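Local structure of AlyGC (Glaciecola chathamensis, 5GKD) at residues N673-E684 / N697-R708. The protein probably cleaves alginate by beta-elimination, as a calcium-containing polysaccharide lyase of family 6 from a marine bacterium. Numbering follows the deposited sequence.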
loop_
_atom_site.group_PDB
_atom_site.type_symbol
_atom_site.label_atom_id
_atom_site.label_comp_id
_atom_site.label_asym_id
_atom_site.label_seq_id
_atom_site.Cartn_x
_atom_site.Cartn_y
_atom_site.Cartn_z
ATOM N N ASN A 673 0.074 27.556 -22.633
ATOM C CA ASN A 673 1.200 27.333 -21.742
ATOM C C ASN A 673 2.503 27.638 -22.472
ATOM O O ASN A 673 2.550 27.704 -23.696
ATOM C CB ASN A 673 1.243 25.886 -21.231
ATOM C CG ASN A 673 -0.063 25.436 -20.589
ATOM O OD1 ASN A 673 -0.368 25.801 -19.462
ATOM N ND2 ASN A 673 -0.824 24.611 -21.307
ATOM N N GLU A 674 3.569 27.804 -21.698
ATOM C CA GLU A 674 4.936 27.795 -22.207
ATOM C C GLU A 674 5.681 26.598 -21.627
ATOM O O GLU A 674 5.736 26.428 -20.403
ATOM C CB GLU A 674 5.678 29.086 -21.846
ATOM C CG GLU A 674 4.992 30.376 -22.259
ATOM C CD GLU A 674 5.770 31.614 -21.798
ATOM O OE1 GLU A 674 6.971 31.477 -21.455
ATOM O OE2 GLU A 674 5.176 32.716 -21.768
ATOM N N PHE A 675 6.245 25.773 -22.499
ATOM C CA PHE A 675 7.116 24.668 -22.110
ATOM C C PHE A 675 8.521 25.017 -22.597
ATOM O O PHE A 675 8.862 24.773 -23.756
ATOM C CB PHE A 675 6.644 23.340 -22.696
ATOM C CG PHE A 675 5.386 22.792 -22.074
ATOM C CD1 PHE A 675 4.140 23.274 -22.453
ATOM C CD2 PHE A 675 5.441 21.740 -21.164
ATOM C CE1 PHE A 675 2.980 22.758 -21.905
ATOM C CE2 PHE A 675 4.276 21.221 -20.610
ATOM C CZ PHE A 675 3.048 21.732 -20.985
ATOM N N ASN A 676 9.333 25.570 -21.704
ATOM C CA ASN A 676 10.657 26.071 -22.041
ATOM C C ASN A 676 11.724 25.094 -21.572
ATOM O O ASN A 676 11.817 24.797 -20.377
ATOM C CB ASN A 676 10.880 27.452 -21.427
ATOM C CG ASN A 676 9.800 28.445 -21.835
ATOM O OD1 ASN A 676 9.269 28.369 -22.938
ATOM N ND2 ASN A 676 9.465 29.366 -20.946
ATOM N N ASN A 677 12.524 24.602 -22.515
ATOM C CA ASN A 677 13.677 23.757 -22.230
ATOM C C ASN A 677 13.293 22.591 -21.327
ATOM O O ASN A 677 13.836 22.411 -20.234
ATOM C CB ASN A 677 14.795 24.591 -21.611
ATOM C CG ASN A 677 15.136 25.811 -22.454
ATOM O OD1 ASN A 677 15.395 25.692 -23.657
ATOM N ND2 ASN A 677 15.108 26.989 -21.837
ATOM N N SER A 678 12.334 21.799 -21.797
ATOM C CA SER A 678 11.714 20.786 -20.953
ATOM C C SER A 678 11.502 19.494 -21.732
ATOM O O SER A 678 11.663 19.430 -22.952
ATOM C CB SER A 678 10.385 21.281 -20.380
ATOM O OG SER A 678 10.562 22.443 -19.577
ATOM N N ALA A 679 11.157 18.450 -20.996
ATOM C CA ALA A 679 10.786 17.193 -21.600
ATOM C C ALA A 679 9.391 17.320 -22.213
ATOM O O ALA A 679 8.604 18.174 -21.811
ATOM C CB ALA A 679 10.842 16.081 -20.550
ATOM N N PRO A 680 9.070 16.488 -23.197
ATOM C CA PRO A 680 7.804 16.651 -23.928
ATOM C C PRO A 680 6.586 16.233 -23.107
ATOM O O PRO A 680 6.678 15.606 -22.049
ATOM C CB PRO A 680 7.993 15.729 -25.128
ATOM C CG PRO A 680 8.911 14.667 -24.624
ATOM C CD PRO A 680 9.884 15.392 -23.756
ATOM N N ILE A 681 5.424 16.622 -23.617
ATOM C CA ILE A 681 4.144 16.070 -23.192
ATOM C C ILE A 681 3.949 14.727 -23.884
ATOM O O ILE A 681 4.231 14.596 -25.077
ATOM C CB ILE A 681 3.004 17.038 -23.555
ATOM C CG1 ILE A 681 3.149 18.359 -22.811
ATOM C CG2 ILE A 681 1.643 16.405 -23.302
ATOM C CD1 ILE A 681 2.224 19.429 -23.372
ATOM N N ILE A 682 3.473 13.714 -23.158
ATOM C CA ILE A 682 3.286 12.396 -23.759
ATOM C C ILE A 682 1.895 11.886 -23.430
ATOM O O ILE A 682 1.541 11.746 -22.253
ATOM C CB ILE A 682 4.339 11.373 -23.303
ATOM C CG1 ILE A 682 5.750 11.835 -23.670
ATOM C CG2 ILE A 682 4.059 10.023 -23.964
ATOM C CD1 ILE A 682 6.826 10.808 -23.390
ATOM N N PHE A 683 1.116 11.599 -24.469
ATOM C CA PHE A 683 -0.193 10.990 -24.338
ATOM C C PHE A 683 -0.093 9.508 -24.656
ATOM O O PHE A 683 0.547 9.116 -25.639
ATOM C CB PHE A 683 -1.216 11.658 -25.263
ATOM C CG PHE A 683 -1.486 13.083 -24.918
ATOM C CD1 PHE A 683 -2.335 13.403 -23.884
ATOM C CD2 PHE A 683 -0.875 14.105 -25.617
ATOM C CE1 PHE A 683 -2.571 14.724 -23.550
ATOM C CE2 PHE A 683 -1.104 15.422 -25.290
ATOM C CZ PHE A 683 -1.953 15.731 -24.255
ATOM N N GLU A 684 -0.703 8.696 -23.807
ATOM C CA GLU A 684 -0.906 7.278 -24.049
ATOM C C GLU A 684 -2.423 7.057 -23.969
ATOM O O GLU A 684 -2.986 6.759 -22.912
ATOM C CB GLU A 684 -0.078 6.432 -23.039
ATOM C CG GLU A 684 1.442 6.655 -23.172
ATOM C CD GLU A 684 2.295 5.759 -22.281
ATOM O OE1 GLU A 684 1.777 5.250 -21.268
ATOM O OE2 GLU A 684 3.498 5.565 -22.592
ATOM N N ASN A 697 -0.035 26.714 -27.314
ATOM C CA ASN A 697 1.127 26.600 -26.444
ATOM C C ASN A 697 2.407 27.000 -27.177
ATOM O O ASN A 697 2.482 26.992 -28.406
ATOM C CB ASN A 697 1.264 25.172 -25.897
ATOM C CG ASN A 697 -0.011 24.682 -25.202
ATOM O OD1 ASN A 697 -0.213 24.937 -24.013
ATOM N ND2 ASN A 697 -0.888 23.992 -25.957
ATOM N N VAL A 698 3.427 27.348 -26.400
ATOM C CA VAL A 698 4.774 27.556 -26.916
ATOM C C VAL A 698 5.655 26.418 -26.426
ATOM O O VAL A 698 5.785 26.202 -25.214
ATOM C CB VAL A 698 5.349 28.914 -26.484
ATOM C CG1 VAL A 698 6.785 29.020 -26.921
ATOM C CG2 VAL A 698 4.514 30.055 -27.048
ATOM N N PHE A 699 6.286 25.711 -27.356
ATOM C CA PHE A 699 7.259 24.674 -27.027
ATOM C C PHE A 699 8.637 25.137 -27.494
ATOM O O PHE A 699 9.087 24.798 -28.587
ATOM C CB PHE A 699 6.869 23.319 -27.671
ATOM C CG PHE A 699 5.531 22.799 -27.231
ATOM C CD1 PHE A 699 5.374 22.226 -25.980
ATOM C CD2 PHE A 699 4.426 22.893 -28.061
ATOM C CE1 PHE A 699 4.138 21.763 -25.571
ATOM C CE2 PHE A 699 3.191 22.410 -27.653
ATOM C CZ PHE A 699 3.053 21.857 -26.404
ATOM N N GLU A 700 9.318 25.904 -26.648
ATOM C CA GLU A 700 10.632 26.445 -26.976
ATOM C C GLU A 700 11.716 25.612 -26.303
ATOM O O GLU A 700 11.789 25.554 -25.069
ATOM C CB GLU A 700 10.766 27.907 -26.556
ATOM C CG GLU A 700 12.174 28.431 -26.809
ATOM C CD GLU A 700 12.257 29.939 -26.840
ATOM O OE1 GLU A 700 11.197 30.593 -26.861
ATOM O OE2 GLU A 700 13.387 30.471 -26.844
ATOM N N GLY A 701 12.568 24.994 -27.111
ATOM C CA GLY A 701 13.506 24.035 -26.579
ATOM C C GLY A 701 12.857 22.809 -25.985
ATOM O O GLY A 701 13.462 22.146 -25.144
ATOM N N THR A 702 11.630 22.495 -26.398
ATOM C CA THR A 702 10.872 21.353 -25.909
ATOM C C THR A 702 10.310 20.603 -27.109
ATOM O O THR A 702 9.649 21.218 -27.961
ATOM C CB THR A 702 9.721 21.803 -24.994
ATOM O OG1 THR A 702 10.234 22.545 -23.880
ATOM C CG2 THR A 702 8.910 20.589 -24.500
ATOM N N PRO A 703 10.522 19.291 -27.210
ATOM C CA PRO A 703 9.921 18.537 -28.312
ATOM C C PRO A 703 8.407 18.690 -28.323
ATOM O O PRO A 703 7.781 18.902 -27.284
ATOM C CB PRO A 703 10.332 17.091 -28.018
ATOM C CG PRO A 703 11.538 17.207 -27.207
ATOM C CD PRO A 703 11.355 18.434 -26.360
ATOM N N GLU A 704 7.827 18.608 -29.533
ATOM C CA GLU A 704 6.387 18.579 -29.761
ATOM C C GLU A 704 5.744 17.473 -28.940
ATOM O O GLU A 704 6.401 16.467 -28.659
ATOM C CB GLU A 704 6.060 18.323 -31.237
ATOM C CG GLU A 704 6.301 19.476 -32.160
ATOM C CD GLU A 704 6.633 19.001 -33.555
ATOM O OE1 GLU A 704 5.948 18.072 -34.035
ATOM O OE2 GLU A 704 7.602 19.526 -34.144
ATOM N N PRO A 705 4.468 17.607 -28.580
ATOM C CA PRO A 705 3.779 16.535 -27.846
ATOM C C PRO A 705 3.864 15.192 -28.562
ATOM O O PRO A 705 3.758 15.109 -29.785
ATOM C CB PRO A 705 2.338 17.049 -27.768
ATOM C CG PRO A 705 2.495 18.540 -27.734
ATOM C CD PRO A 705 3.650 18.833 -28.658
ATOM N N VAL A 706 4.089 14.134 -27.788
ATOM C CA VAL A 706 4.156 12.769 -28.305
ATOM C C VAL A 706 2.812 12.096 -28.080
ATOM O O VAL A 706 2.304 12.086 -26.953
ATOM C CB VAL A 706 5.271 11.964 -27.618
ATOM C CG1 VAL A 706 5.221 10.515 -28.079
ATOM C CG2 VAL A 706 6.635 12.577 -27.887
ATOM N N VAL A 707 2.242 11.515 -29.133
ATOM C CA VAL A 707 1.018 10.730 -29.021
ATOM C C VAL A 707 1.343 9.276 -29.334
ATOM O O VAL A 707 1.798 8.948 -30.435
ATOM C CB VAL A 707 -0.097 11.252 -29.937
ATOM C CG1 VAL A 707 -1.296 10.325 -29.878
ATOM C CG2 VAL A 707 -0.513 12.629 -29.505
ATOM N N ARG A 708 1.126 8.416 -28.355
ATOM C CA ARG A 708 1.183 6.971 -28.515
ATOM C C ARG A 708 -0.255 6.470 -28.407
ATOM O O ARG A 708 -0.888 6.597 -27.353
ATOM C CB ARG A 708 2.086 6.347 -27.450
ATOM C CG ARG A 708 3.441 7.044 -27.294
ATOM C CD ARG A 708 4.192 6.592 -26.024
ATOM N NE ARG A 708 5.543 7.148 -25.975
ATOM C CZ ARG A 708 6.305 7.227 -24.887
ATOM N NH1 ARG A 708 5.863 6.791 -23.715
ATOM N NH2 ARG A 708 7.517 7.763 -24.972
HETATM O O HOH W 1 14.443 19.336 -24.301
HETATM O O HOH W 2 5.513 18.557 -25.820
#
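Phe675 lies alongside Phe699, both pointing the same way into the interior of a parallel beta-helix, their planes 29° apart and the rings so displaced that little of one lies over the other. Their nearest carbons, Phe675 CD1 and Phe699 CE1, are 3.5 Å apart. Ile681 CD1 reaches the edge of the Phe699 ring; large apolar side chains suit this buried inner face. Asn673 and Asn697 lie side by side, pointing the same way, amide planes 9° apart. Asn697 OD1 accepts from Asn673 ND2 at 2.8 Å and from the backbone Asn673 N, while Asn697 ND2 turns to Met670 O; an amide suits this buried place because it both donates and accepts. At the turn, Thr702 sets OG1 beside its own backbone N (chi1 -59°), where the hydroxyl donates to Phe675 O at 2.6 Å, from above the carbonyl plane, and accepts a hydrogen bond from Ser678 N. Gly701 fits the tight bend with its positive phi. Farther along, Glu684 OE2 forms a salt bridge with Arg708 NH1, 2.9 Å, in the guanidinium plane; opposite charges suit these cross-strand neighbours. Ile682 CG2 packs over one guanidinium face; Glu684 OE1 is hydrogen-bonded to His663 ND1. Backbone hydrogen bonds between the parallel strands, such as Phe683 N to Val706 O, 2.8 Å, join the coils in register. Strand 644-648 flanks strand 667-676 on the preceding coil, and strand 706-709 is outermost in its sheet, next to 681-685.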